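Local atomic coordinates of L-lysine 6-oxidase (PDB entry 3WEV), a protein that oxidises the epsilon-amino group of free L-lysine with a cysteine tryptophylquinone cofactor, releasing ammonium and the hydrogen peroxide that makes it antibacterial. Residues F99-G104 with N384-S389; K401-D406 with G444-P449; I518-F523 with P573-S578. All coordinates share one frame; numbering follows the deposited sequence.

Following the chain from the N terminus, interaction 1 closes the longest loop: the 99-104 turn, in the N-terminal family region, meets 384-389 in the C-terminal one, 280 residues on. Interaction 2 then closes a 38-residue excursion, about half helical, between 401-406 and 444-449, and interaction 3 a 50-residue one, mostly long strand, between 518-523 and 573-578. The three follow in series; none nests or crosses. They meet in space nonetheless: S385 packs on Q519 and V521, and F402 on V521 and S578. Segment 384-389, the cis-proline loop 444-449 and strand 518-522 all touch the bound lysine, with the 99-104 turn behind 384-389 and E101 against C448.

Interaction 1: F99-G104 with N384-S389; sequences FRELNG and NSVSSS. With LYS (lysine), chain M.
E101 turns its CG beside its own backbone N (chi1 -61°) and bends again at chi2, which carries the carboxylate over to S387; the OG of S387 lies between its backbone N and carbonyl carbon, facing E101. The two groups meet in a very short hydrogen bond, S387 OG giving its proton to E101 OE1 at 2.5 Å. The hydroxyl arrives on the anti side of the carboxylate and 29° out of its plane. The same oxygen, OE1, is also hydrogen-bonded to the hydroxyl of Y392.

The methylene CG of E101 packs against N384 OD1 at 3.4 Å, the amide and carboxylate planes being turned 34° apart. That OD1 is held by two backbone donors of its own segment: V386 N, from above the carbonyl plane, makes an Asx turn, and S387 N, at 3.0 Å, binds nearer the plane and straighter. N384 ND2 in turn gives a hydrogen bond to S387 OG (3.0 Å) and another to V398 O, so the amide is gripped at both ends. V386 crosses the glutamate chain at about a right angle, its CG1 3.9 Å from E101 OE2, while L102 CD2 rests on N384 CB. The type II' turn from R100 to N103 presents E101 and L102 to this loop, and N103 ND2 returns to R100 O.

S387 OG thus links amide and carboxylate, accepting from N384 ND2 while donating to E101 OE1. V386 CG1 of the same loop touches the bound lysine, 3.7 Å from its O. Two hydroxyls, those of S387 and Y392, fix E101 OE1 and with it the rotation of the buried carboxylate.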
ATOM      1  N   PHE B  99       8.591  13.625  16.186  1.00 14.62           N
ATOM      2  CA  PHE B  99       8.722  15.057  16.029  1.00 15.14           C
ATOM      3  C   PHE B  99       7.372  15.706  15.797  1.00 15.28           C
ATOM      4  O   PHE B  99       6.684  15.378  14.856  1.00 15.64           O
ATOM      5  CB  PHE B  99       9.747  15.434  14.898  1.00 16.07           C
ATOM      6  CG  PHE B  99       9.958  16.915  14.817  1.00 15.55           C
ATOM      7  CD1 PHE B  99      10.675  17.550  15.806  1.00 14.17           C
ATOM      8  CD2 PHE B  99       9.304  17.675  13.862  1.00 15.61           C
ATOM      9  CE1 PHE B  99      10.824  18.899  15.817  1.00 14.00           C
ATOM     10  CE2 PHE B  99       9.492  19.039  13.837  1.00 14.63           C
ATOM     11  CZ  PHE B  99      10.225  19.644  14.823  1.00 14.70           C
ATOM     12  N   ARG B 100       6.998  16.690  16.607  1.00 15.31           N
ATOM     13  CA  ARG B 100       5.731  17.361  16.439  1.00 15.54           C
ATOM     14  C   ARG B 100       5.926  18.849  16.528  1.00 14.19           C
ATOM     15  O   ARG B 100       5.398  19.522  17.441  1.00 13.94           O
ATOM     16  CB  ARG B 100       4.741  16.871  17.497  1.00 16.76           C
ATOM     17  CG  ARG B 100       4.248  15.476  17.261  1.00 18.12           C
ATOM     18  CD  ARG B 100       3.031  15.235  18.154  1.00 22.70           C
ATOM     19  NE  ARG B 100       2.349  13.990  17.838  1.00 23.64           N
ATOM     20  CZ  ARG B 100       1.259  13.566  18.432  1.00 25.09           C
ATOM     21  NH1 ARG B 100       0.731  14.238  19.452  1.00 25.68           N
ATOM     22  NH2 ARG B 100       0.727  12.420  18.032  1.00 28.09           N
ATOM     23  N   GLU B 101       6.678  19.377  15.552  1.00 13.80           N
ATOM     24  CA  GLU B 101       7.026  20.773  15.480  1.00 13.29           C
ATOM     25  C   GLU B 101       7.531  21.290  16.850  1.00 14.04           C
ATOM     26  O   GLU B 101       8.564  20.774  17.362  1.00 15.46           O
ATOM     27  CB  GLU B 101       5.864  21.550  14.905  1.00 13.71           C
ATOM     28  CG  GLU B 101       5.541  21.062  13.493  1.00 14.45           C
ATOM     29  CD  GLU B 101       4.680  19.844  13.477  1.00 16.48           C
ATOM     30  OE1 GLU B 101       3.556  19.848  14.075  1.00 15.43           O
ATOM     31  OE2 GLU B 101       5.144  18.894  12.851  1.00 15.79           O
ATOM     32  N   LEU B 102       6.883  22.299  17.433  1.00 12.79           N
ATOM     33  CA  LEU B 102       7.443  22.927  18.610  1.00 14.24           C
ATOM     34  C   LEU B 102       7.024  22.264  19.922  1.00 14.91           C
ATOM     35  O   LEU B 102       7.456  22.690  20.994  1.00 15.77           O
ATOM     36  CB  LEU B 102       7.027  24.370  18.651  1.00 15.89           C
ATOM     37  CG  LEU B 102       7.817  25.488  17.910  1.00 17.54           C
ATOM     38  CD1 LEU B 102       9.280  25.290  17.604  1.00 18.14           C
ATOM     39  CD2 LEU B 102       7.112  26.458  17.053  1.00 19.08           C
ATOM     40  N   ASN B 103       6.213  21.223  19.854  1.00 14.31           N
ATOM     41  CA  ASN B 103       5.899  20.419  21.069  1.00 14.59           C
ATOM     42  C   ASN B 103       7.144  19.780  21.619  1.00 13.80           C
ATOM     43  O   ASN B 103       7.949  19.078  20.925  1.00 13.44           O
ATOM     44  CB  ASN B 103       4.870  19.378  20.778  1.00 14.00           C
ATOM     45  CG  ASN B 103       3.524  19.992  20.448  1.00 13.98           C
ATOM     46  OD1 ASN B 103       2.871  20.613  21.319  1.00 15.18           O
ATOM     47  ND2 ASN B 103       3.191  19.980  19.179  1.00 13.25           N
ATOM     48  N   GLY B 104       7.285  19.991  22.913  1.00 15.36           N
ATOM     49  CA  GLY B 104       8.461  19.574  23.685  1.00 14.66           C
ATOM     50  C   GLY B 104       9.506  20.642  23.947  1.00 14.35           C
ATOM     51  O   GLY B 104      10.480  20.423  24.719  1.00 15.18           O
ATOM     52  N   ASN B 384       7.009  26.737  12.774  1.00 13.19           N
ATOM     53  CA  ASN B 384       5.809  25.929  12.649  1.00 13.57           C
ATOM     54  C   ASN B 384       4.784  26.487  11.778  1.00 13.20           C
ATOM     55  O   ASN B 384       3.856  27.215  12.198  1.00 14.70           O
ATOM     56  CB  ASN B 384       5.149  25.505  13.971  1.00 14.92           C
ATOM     57  CG  ASN B 384       3.968  24.585  13.736  1.00 16.36           C
ATOM     58  OD1 ASN B 384       3.873  23.898  12.691  1.00 17.12           O
ATOM     59  ND2 ASN B 384       3.084  24.517  14.703  1.00 16.53           N
ATOM     60  N   SER B 385       4.925  26.145  10.498  1.00 13.89           N
ATOM     61  CA  SER B 385       3.971  26.519   9.464  1.00 13.87           C
ATOM     62  C   SER B 385       3.159  25.217   9.051  1.00 14.42           C
ATOM     63  O   SER B 385       2.429  25.249   8.040  1.00 15.55           O
ATOM     64  CB  SER B 385       4.753  26.994   8.215  1.00 12.64           C
ATOM     65  OG  SER B 385       5.679  25.948   7.869  1.00 13.07           O
ATOM     66  N   VAL B 386       3.297  24.139   9.840  1.00 13.98           N
ATOM     67  CA  VAL B 386       2.777  22.813   9.550  1.00 14.55           C
ATOM     68  C   VAL B 386       1.430  22.446  10.263  1.00 16.35           C
ATOM     69  O   VAL B 386       0.487  21.959   9.607  1.00 15.14           O
ATOM     70  CB  VAL B 386       3.862  21.784   9.895  1.00 16.18           C
ATOM     71  CG1 VAL B 386       3.356  20.360   9.680  1.00 17.79           C
ATOM     72  CG2 VAL B 386       5.091  22.027   8.988  1.00 16.70           C
ATOM     73  N   SER B 387       1.383  22.656  11.587  1.00 14.57           N
ATOM     74  CA  SER B 387       0.276  22.224  12.418  1.00 15.81           C
ATOM     75  C   SER B 387      -0.473  23.417  12.999  1.00 15.09           C
ATOM     76  O   SER B 387       0.115  24.382  13.333  1.00 16.29           O
ATOM     77  CB  SER B 387       0.787  21.292  13.540  1.00 16.28           C
ATOM     78  OG  SER B 387       1.927  21.760  14.236  1.00 15.55           O
ATOM     79  N   SER B 388      -1.790  23.338  13.072  1.00 14.43           N
ATOM     80  CA  SER B 388      -2.603  24.405  13.578  1.00 14.16           C
ATOM     81  C   SER B 388      -2.638  24.295  15.132  1.00 13.98           C
ATOM     82  O   SER B 388      -2.226  23.282  15.737  1.00 12.99           O
ATOM     83  CB  SER B 388      -4.026  24.190  13.043  1.00 15.17           C
ATOM     84  OG  SER B 388      -4.164  24.243  11.628  1.00 15.18           O
ATOM     85  N   SER B 389      -3.287  25.260  15.734  1.00 15.07           N
ATOM     86  CA  SER B 389      -3.466  25.332  17.181  1.00 15.20           C
ATOM     87  C   SER B 389      -4.220  24.153  17.728  1.00 16.84           C
ATOM     88  O   SER B 389      -3.995  23.776  18.895  1.00 16.47           O
ATOM     89  CB  SER B 389      -4.216  26.609  17.558  1.00 15.05           C
ATOM     90  OG  SER B 389      -5.541  26.638  16.986  1.00 16.88           O
TER
HETATM   91  N   LYS M 801       5.815  19.880   4.368  0.50 18.81           N
HETATM   92  CA  LYS M 801       5.814  19.061   5.613  0.50 18.92           C
HETATM   93  C   LYS M 801       4.352  18.892   6.130  0.50 18.01           C
HETATM   94  O   LYS M 801       4.167  17.997   7.001  0.50 19.83           O
HETATM   95  CB  LYS M 801       6.814  19.622   6.654  0.50 18.74           C
HETATM   96  CG  LYS M 801       8.216  20.094   6.255  0.50 19.07           C
HETATM   97  CD  LYS M 801       9.339  19.698   7.211  0.50 19.51           C
HETATM   98  CE  LYS M 801      10.577  20.582   7.081  0.50 19.37           C
HETATM   99  NZ  LYS M 801      11.446  20.941   8.012  0.50 17.80           N
HETATM  100  OXT LYS M 801       3.348  19.583   5.741  0.50 13.77           O

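Interaction 2: K401-D406 with G444-P449; sequences KFLALD and GLPMCP. With LYS (lysine), chain M.
L403 and L445 cross at a slant, each reaching into the other segment with one methyl group. L403 CG stands opposite its backbone N (chi1 -165°), and this drives CD1 into the bend of the facing loop, where it lies 3.8 Å from L445 CB and 4.0 Å from P446 CD. One methyl thus touches both residues flanking the cis peptide bond before P446, the ring meeting it through CB and CD. L445 answers with its own CD1, which runs along the backbone of 404-406: it comes within 3.6 Å of A404 O and 4.0 Å of D406 N, and approaches D406 CB at 4.3 Å. No hydrogen bond joins the two segments; the contact is one of van der Waals packing. D406 sits at the N-cap of helix 407-418, its OD1 accepting from Q409 N, so L445 packs just where that helix starts.

Beyond P446 the loop works through its backbone groups. P446 O and C448 N are hydrogen-bonded to NE1 and O7 of the tryptophylquinone at position 581, and C448 O accepts from the NZ of the bound lysine at 2.8 Å, with P449 CD 3.9 Å from the same nitrogen. A second cis peptide bond precedes P449. The arrangement belongs to the active site of a quinone-dependent amine oxidase, in which one backbone loop holds both the cofactor and the amino group to be oxidised.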
ATOM      1  N   LYS B 401       4.560  30.830  11.837  1.00 12.06           N
ATOM      2  CA  LYS B 401       4.372  30.571  10.420  1.00 12.02           C
ATOM      3  C   LYS B 401       5.541  31.010   9.527  1.00 11.92           C
ATOM      4  O   LYS B 401       6.011  30.237   8.641  1.00 11.74           O
ATOM      5  CB  LYS B 401       3.145  31.265   9.936  1.00 12.12           C
ATOM      6  CG  LYS B 401       1.849  30.745  10.541  1.00 11.69           C
ATOM      7  CD  LYS B 401       0.698  31.392   9.798  1.00 12.12           C
ATOM      8  CE  LYS B 401      -0.602  30.708  10.254  1.00 11.91           C
ATOM      9  NZ  LYS B 401      -1.723  31.348   9.503  1.00 12.71           N
ATOM     10  N   PHE B 402       6.044  32.207   9.800  1.00 11.44           N
ATOM     11  CA  PHE B 402       7.072  32.843   8.952  1.00 11.80           C
ATOM     12  C   PHE B 402       8.346  33.229   9.683  1.00 11.44           C
ATOM     13  O   PHE B 402       8.310  33.507  10.880  1.00 13.32           O
ATOM     14  CB  PHE B 402       6.475  34.062   8.264  1.00 12.02           C
ATOM     15  CG  PHE B 402       5.282  33.742   7.370  1.00 11.36           C
ATOM     16  CD1 PHE B 402       5.460  33.001   6.195  1.00 11.49           C
ATOM     17  CD2 PHE B 402       4.017  34.117   7.720  1.00 11.82           C
ATOM     18  CE1 PHE B 402       4.381  32.681   5.380  1.00 12.69           C
ATOM     19  CE2 PHE B 402       2.920  33.818   6.906  1.00 11.92           C
ATOM     20  CZ  PHE B 402       3.097  33.084   5.742  1.00 13.12           C
ATOM     21  N   LEU B 403       9.453  33.290   8.929  1.00 11.63           N
ATOM     22  CA  LEU B 403      10.790  33.454   9.509  1.00 12.40           C
ATOM     23  C   LEU B 403      11.020  34.849  10.096  1.00 11.58           C
ATOM     24  O   LEU B 403      10.482  35.837   9.630  1.00 13.17           O
ATOM     25  CB  LEU B 403      11.863  33.084   8.468  1.00 12.35           C
ATOM     26  CG  LEU B 403      13.305  32.859   8.965  1.00 11.58           C
ATOM     27  CD1 LEU B 403      13.306  31.798  10.067  1.00 12.32           C
ATOM     28  CD2 LEU B 403      14.257  32.507   7.802  1.00 11.62           C
ATOM     29  N   ALA B 404      11.771  34.902  11.178  1.00 12.08           N
ATOM     30  CA  ALA B 404      12.453  36.115  11.621  1.00 12.99           C
ATOM     31  C   ALA B 404      13.953  35.846  11.815  1.00 13.19           C
ATOM     32  O   ALA B 404      14.371  34.702  11.940  1.00 13.64           O
ATOM     33  CB  ALA B 404      11.864  36.555  12.956  1.00 14.72           C
ATOM     34  N   LEU B 405      14.754  36.886  11.839  1.00 13.20           N
ATOM     35  CA  LEU B 405      16.142  36.759  12.265  1.00 13.28           C
ATOM     36  C   LEU B 405      16.144  36.289  13.709  1.00 12.41           C
ATOM     37  O   LEU B 405      15.148  36.310  14.327  1.00 12.59           O
ATOM     38  CB  LEU B 405      16.913  38.045  12.164  1.00 13.60           C
ATOM     39  CG  LEU B 405      17.035  38.650  10.777  1.00 14.76           C
ATOM     40  CD1 LEU B 405      17.707  39.979  10.824  1.00 15.54           C
ATOM     41  CD2 LEU B 405      17.700  37.735   9.782  1.00 14.78           C
ATOM     42  N   ASP B 406      17.302  35.986  14.259  1.00 13.36           N
ATOM     43  CA  ASP B 406      17.387  35.809  15.686  1.00 14.19           C
ATOM     44  C   ASP B 406      17.443  37.156  16.403  1.00 14.61           C
ATOM     45  O   ASP B 406      17.675  38.178  15.783  1.00 14.98           O
ATOM     46  CB  ASP B 406      18.423  34.802  16.151  1.00 15.23           C
ATOM     47  CG  ASP B 406      19.894  35.238  16.003  1.00 15.81           C
ATOM     48  OD1 ASP B 406      20.258  36.347  16.433  1.00 17.94           O
ATOM     49  OD2 ASP B 406      20.755  34.371  15.602  1.00 16.22           O
ATOM     50  N   GLY B 444      20.629  27.395  11.310  1.00 13.78           N
ATOM     51  CA  GLY B 444      20.145  27.916  12.608  1.00 13.22           C
ATOM     52  C   GLY B 444      18.615  28.072  12.679  1.00 13.16           C
ATOM     53  O   GLY B 444      18.009  27.636  13.636  1.00 11.99           O
ATOM     54  N   LEU B 445      18.006  28.708  11.668  1.00 12.29           N
ATOM     55  CA  LEU B 445      16.546  28.860  11.587  1.00 12.41           C
ATOM     56  C   LEU B 445      16.047  28.707  10.147  1.00 12.55           C
ATOM     57  O   LEU B 445      16.772  29.011   9.240  1.00 12.81           O
ATOM     58  CB  LEU B 445      16.144  30.248  12.071  1.00 12.41           C
ATOM     59  CG  LEU B 445      16.493  30.645  13.522  1.00 12.42           C
ATOM     60  CD1 LEU B 445      16.260  32.143  13.627  1.00 12.85           C
ATOM     61  CD2 LEU B 445      15.604  29.875  14.484  1.00 13.07           C
ATOM     62  N   PRO B 446      14.809  28.247   9.935  1.00 12.56           N
ATOM     63  CA  PRO B 446      13.889  27.758  10.970  1.00 11.68           C
ATOM     64  C   PRO B 446      14.247  26.360  11.361  1.00 12.02           C
ATOM     65  O   PRO B 446      15.084  25.697  10.704  1.00 12.53           O
ATOM     66  CB  PRO B 446      12.563  27.724  10.243  1.00 12.05           C
ATOM     67  CG  PRO B 446      12.944  27.451   8.805  1.00 12.20           C
ATOM     68  CD  PRO B 446      14.211  28.157   8.567  1.00 11.52           C
ATOM     69  N   MET B 447      13.600  25.858  12.404  1.00 12.58           N
ATOM     70  CA  MET B 447      13.867  24.519  12.899  1.00 13.46           C
ATOM     71  C   MET B 447      12.572  23.750  13.096  1.00 14.18           C
ATOM     72  O   MET B 447      11.938  23.803  14.158  1.00 15.09           O
ATOM     73  CB  MET B 447      14.669  24.595  14.232  1.00 12.93           C
ATOM     74  CG  MET B 447      16.172  24.825  14.062  1.00 14.29           C
ATOM     75  SD  MET B 447      16.920  25.053  15.703  1.00 13.63           S
ATOM     76  CE  MET B 447      18.665  24.898  15.315  1.00 15.24           C
ATOM     77  N   CYS B 448      12.180  23.011  12.067  1.00 14.58           N
ATOM     78  CA  CYS B 448      10.899  22.264  12.072  1.00 13.84           C
ATOM     79  C   CYS B 448      10.980  20.929  11.341  1.00 13.54           C
ATOM     80  O   CYS B 448      10.129  20.657  10.495  1.00 14.65           O
ATOM     81  CB  CYS B 448       9.829  23.120  11.449  1.00 13.23           C
ATOM     82  SG  CYS B 448       8.097  22.535  11.691  1.00 15.80           S
ATOM     83  N   PRO B 449      11.931  20.069  11.709  1.00 14.26           N
ATOM     84  CA  PRO B 449      12.907  20.259  12.799  1.00 13.62           C
ATOM     85  C   PRO B 449      14.204  20.967  12.391  1.00 13.82           C
ATOM     86  O   PRO B 449      14.938  21.466  13.230  1.00 14.32           O
ATOM     87  CB  PRO B 449      13.247  18.847  13.203  1.00 14.40           C
ATOM     88  CG  PRO B 449      13.152  18.091  11.888  1.00 14.38           C
ATOM     89  CD  PRO B 449      12.021  18.702  11.117  1.00 15.26           C
TER
HETATM   90  N   LYS M 801       5.815  19.880   4.368  0.50 18.81           N
HETATM   91  CA  LYS M 801       5.814  19.061   5.613  0.50 18.92           C
HETATM   92  C   LYS M 801       4.352  18.892   6.130  0.50 18.01           C
HETATM   93  O   LYS M 801       4.167  17.997   7.001  0.50 19.83           O
HETATM   94  CB  LYS M 801       6.814  19.622   6.654  0.50 18.74           C
HETATM   95  CG  LYS M 801       8.216  20.094   6.255  0.50 19.07           C
HETATM   96  CD  LYS M 801       9.339  19.698   7.211  0.50 19.51           C
HETATM   97  CE  LYS M 801      10.577  20.582   7.081  0.50 19.37           C
HETATM   98  NZ  LYS M 801      11.446  20.941   8.012  0.50 17.80           N
HETATM   99  OXT LYS M 801       3.348  19.583   5.741  0.50 13.77           O

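Interaction 3: I518-F523 with P573-S578; sequences IQTVNF and PPAYYS. With LYS (lysine), chain M.
Q519 and S578 are paired through their backbones, Q519 N reaching S578 O at 2.7 Å and S578 N returning to Q519 O. The side chain of Q519 grips the bound lysine with both ends of its amide: OE1 accepts from the ligand's N at 2.7 Å, and NE2 gives an almost perfectly straight bond (179°) to OXT at 3.1 Å. W580 NE1 also donates to OE1, while the chain reaches the ligand through a bend at chi2 (74°). V521 and Y576 form the next hydrogen-bonded pair, and F523 N to P574 O continues the pattern past the strand end. Y576 O accepts twice, from V521 N and from S578 OG, which reach it from opposite faces of its plane.

These bonds make a two-stranded antiparallel sheet, strand 518-522 with 575-579; strand 575-579 runs on through W580 to the tryptophylquinone at position 581.

On one face, T520 and N522 accompany A575 and Y577, and T520 CG2 presses on A575 CB at a tight 3.5 Å. I518 lies over one face of the Y577 ring toward its rim, its CD1 3.6 Å from CE1. On the other face V521 CG2 meets S578 OG at 3.7 Å. F523 closes the far end: P574 CG sits above one face of its ring, whereas A575 C and Y576 N lie at the ring's edge, in plane.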
ATOM      1  N   ILE B 518       9.450  23.307   0.093  1.00 12.71           N
ATOM      2  CA  ILE B 518       8.593  24.468   0.260  1.00 13.40           C
ATOM      3  C   ILE B 518       7.415  24.136   1.138  1.00 13.77           C
ATOM      4  O   ILE B 518       7.144  22.965   1.352  1.00 11.81           O
ATOM      5  CB  ILE B 518       8.118  25.014  -1.067  1.00 15.56           C
ATOM      6  CG1 ILE B 518       7.252  24.021  -1.837  1.00 17.79           C
ATOM      7  CG2 ILE B 518       9.314  25.440  -1.879  1.00 14.68           C
ATOM      8  CD1 ILE B 518       5.799  24.200  -1.511  1.00 23.22           C
ATOM      9  N   GLN B 519       6.754  25.182   1.650  1.00 12.77           N
ATOM     10  CA  GLN B 519       5.507  25.024   2.386  1.00 13.37           C
ATOM     11  C   GLN B 519       4.542  26.038   1.858  1.00 13.77           C
ATOM     12  O   GLN B 519       4.946  27.178   1.589  1.00 13.70           O
ATOM     13  CB  GLN B 519       5.742  25.308   3.883  1.00 13.93           C
ATOM     14  CG  GLN B 519       4.646  24.733   4.790  1.00 13.94           C
ATOM     15  CD  GLN B 519       4.695  23.235   4.972  1.00 14.74           C
ATOM     16  OE1 GLN B 519       5.685  22.557   4.735  1.00 12.50           O
ATOM     17  NE2 GLN B 519       3.551  22.691   5.384  1.00 16.65           N
ATOM     18  N   THR B 520       3.275  25.624   1.672  1.00 12.72           N
ATOM     19  CA  THR B 520       2.233  26.536   1.266  1.00 14.26           C
ATOM     20  C   THR B 520       1.574  26.973   2.589  1.00 12.15           C
ATOM     21  O   THR B 520       0.861  26.216   3.227  1.00 13.77           O
ATOM     22  CB  THR B 520       1.289  25.793   0.258  1.00 16.67           C
ATOM     23  OG1 THR B 520       2.056  25.614  -0.959  1.00 18.97           O
ATOM     24  CG2 THR B 520       0.114  26.603  -0.081  1.00 19.54           C
ATOM     25  N   VAL B 521       1.843  28.193   2.992  1.00 13.43           N
ATOM     26  CA  VAL B 521       1.474  28.723   4.328  1.00 13.06           C
ATOM     27  C   VAL B 521       0.314  29.704   4.332  1.00 12.33           C
ATOM     28  O   VAL B 521       0.321  30.749   3.654  1.00 11.84           O
ATOM     29  CB  VAL B 521       2.691  29.364   5.013  1.00 13.35           C
ATOM     30  CG1 VAL B 521       2.417  29.662   6.463  1.00 13.62           C
ATOM     31  CG2 VAL B 521       3.928  28.467   4.838  1.00 13.80           C
ATOM     32  N   ASN B 522      -0.692  29.376   5.128  1.00 12.51           N
ATOM     33  CA  ASN B 522      -1.865  30.238   5.274  1.00 11.98           C
ATOM     34  C   ASN B 522      -1.460  31.592   5.861  1.00 11.82           C
ATOM     35  O   ASN B 522      -0.661  31.638   6.767  1.00 11.53           O
ATOM     36  CB  ASN B 522      -2.901  29.609   6.216  1.00 11.76           C
ATOM     37  CG  ASN B 522      -3.981  30.619   6.556  1.00 12.60           C
ATOM     38  OD1 ASN B 522      -3.918  31.350   7.589  1.00 12.06           O
ATOM     39  ND2 ASN B 522      -4.909  30.757   5.647  1.00 12.15           N
ATOM     40  N   PHE B 523      -1.992  32.701   5.353  1.00 12.71           N
ATOM     41  CA  PHE B 523      -1.717  33.975   6.009  1.00 13.28           C
ATOM     42  C   PHE B 523      -2.951  34.831   6.395  1.00 14.90           C
ATOM     43  O   PHE B 523      -2.865  36.057   6.537  1.00 16.16           O
ATOM     44  CB  PHE B 523      -0.722  34.717   5.167  1.00 12.40           C
ATOM     45  CG  PHE B 523      -1.202  35.062   3.794  1.00 12.27           C
ATOM     46  CD1 PHE B 523      -1.861  36.265   3.538  1.00 13.97           C
ATOM     47  CD2 PHE B 523      -0.985  34.195   2.758  1.00 12.36           C
ATOM     48  CE1 PHE B 523      -2.234  36.584   2.226  1.00 14.11           C
ATOM     49  CE2 PHE B 523      -1.410  34.486   1.467  1.00 13.28           C
ATOM     50  CZ  PHE B 523      -2.033  35.684   1.180  1.00 13.07           C
ATOM     51  N   PRO B 573      -6.454  28.168   2.369  1.00 16.42           N
ATOM     52  CA  PRO B 573      -6.276  29.417   1.578  1.00 15.58           C
ATOM     53  C   PRO B 573      -6.786  30.622   2.290  1.00 13.67           C
ATOM     54  O   PRO B 573      -7.677  30.489   3.131  1.00 13.81           O
ATOM     55  CB  PRO B 573      -7.063  29.157   0.272  1.00 17.37           C
ATOM     56  CG  PRO B 573      -7.729  27.839   0.474  1.00 18.27           C
ATOM     57  CD  PRO B 573      -7.550  27.328   1.870  1.00 17.62           C
ATOM     58  N   PRO B 574      -6.269  31.818   1.980  1.00 13.76           N
ATOM     59  CA  PRO B 574      -5.193  32.050   0.967  1.00 13.20           C
ATOM     60  C   PRO B 574      -3.828  31.726   1.562  1.00 12.87           C
ATOM     61  O   PRO B 574      -3.558  31.922   2.793  1.00 13.95           O
ATOM     62  CB  PRO B 574      -5.351  33.518   0.604  1.00 12.91           C
ATOM     63  CG  PRO B 574      -5.780  34.120   1.896  1.00 13.81           C
ATOM     64  CD  PRO B 574      -6.688  33.077   2.594  1.00 12.34           C
ATOM     65  N   ALA B 575      -2.971  31.179   0.725  1.00 13.13           N
ATOM     66  CA  ALA B 575      -1.650  30.746   1.183  1.00 11.88           C
ATOM     67  C   ALA B 575      -0.523  31.244   0.295  1.00 12.08           C
ATOM     68  O   ALA B 575      -0.741  31.675  -0.870  1.00 13.44           O
ATOM     69  CB  ALA B 575      -1.608  29.232   1.351  1.00 11.24           C
ATOM     70  N   TYR B 576       0.671  31.236   0.891  1.00 12.27           N
ATOM     71  CA  TYR B 576       1.897  31.754   0.281  1.00 13.33           C
ATOM     72  C   TYR B 576       3.003  30.731   0.189  1.00 12.93           C
ATOM     73  O   TYR B 576       3.280  29.998   1.132  1.00 14.57           O
ATOM     74  CB  TYR B 576       2.425  32.985   1.006  1.00 13.56           C
ATOM     75  CG  TYR B 576       3.395  33.779   0.192  1.00 12.69           C
ATOM     76  CD1 TYR B 576       2.932  34.704  -0.725  1.00 13.72           C
ATOM     77  CD2 TYR B 576       4.786  33.605   0.323  1.00 13.53           C
ATOM     78  CE1 TYR B 576       3.764  35.492  -1.436  1.00 13.87           C
ATOM     79  CE2 TYR B 576       5.671  34.360  -0.486  1.00 14.17           C
ATOM     80  CZ  TYR B 576       5.158  35.291  -1.340  1.00 14.56           C
ATOM     81  OH  TYR B 576       5.984  36.039  -2.123  1.00 16.30           O
ATOM     82  N   TYR B 577       3.538  30.598  -1.021  1.00 13.58           N
ATOM     83  CA  TYR B 577       4.622  29.619  -1.353  1.00 12.54           C
ATOM     84  C   TYR B 577       5.911  30.054  -0.679  1.00 12.39           C
ATOM     85  O   TYR B 577       6.491  31.106  -1.053  1.00 11.92           O
ATOM     86  CB  TYR B 577       4.819  29.626  -2.885  1.00 12.15           C
ATOM     87  CG  TYR B 577       5.644  28.532  -3.495  1.00 10.98           C
ATOM     88  CD1 TYR B 577       5.099  27.312  -3.827  1.00 11.66           C
ATOM     89  CD2 TYR B 577       6.970  28.763  -3.808  1.00 11.19           C
ATOM     90  CE1 TYR B 577       5.859  26.307  -4.441  1.00 11.91           C
ATOM     91  CE2 TYR B 577       7.735  27.787  -4.432  1.00 10.90           C
ATOM     92  CZ  TYR B 577       7.202  26.580  -4.726  1.00 11.43           C
ATOM     93  OH  TYR B 577       8.000  25.678  -5.381  1.00 13.29           O
ATOM     94  N   SER B 578       6.314  29.299   0.335  1.00 12.18           N
ATOM     95  CA  SER B 578       7.403  29.659   1.215  1.00 12.53           C
ATOM     96  C   SER B 578       8.481  28.601   1.274  1.00 12.48           C
ATOM     97  O   SER B 578       8.161  27.417   1.350  1.00 13.35           O
ATOM     98  CB  SER B 578       6.872  29.907   2.620  1.00 11.63           C
ATOM     99  OG  SER B 578       5.737  30.817   2.598  1.00 11.86           O
TER
HETATM  100  N   LYS M 801       5.815  19.880   4.368  0.50 18.81           N
HETATM  101  CA  LYS M 801       5.814  19.061   5.613  0.50 18.92           C
HETATM  102  C   LYS M 801       4.352  18.892   6.130  0.50 18.01           C
HETATM  103  O   LYS M 801       4.167  17.997   7.001  0.50 19.83           O
HETATM  104  CB  LYS M 801       6.814  19.622   6.654  0.50 18.74           C
HETATM  105  CG  LYS M 801       8.216  20.094   6.255  0.50 19.07           C
HETATM  106  CD  LYS M 801       9.339  19.698   7.211  0.50 19.51           C
HETATM  107  CE  LYS M 801      10.577  20.582   7.081  0.50 19.37           C
HETATM  108  NZ  LYS M 801      11.446  20.941   8.012  0.50 17.80           N
HETATM  109  OXT LYS M 801       3.348  19.583   5.741  0.50 13.77           O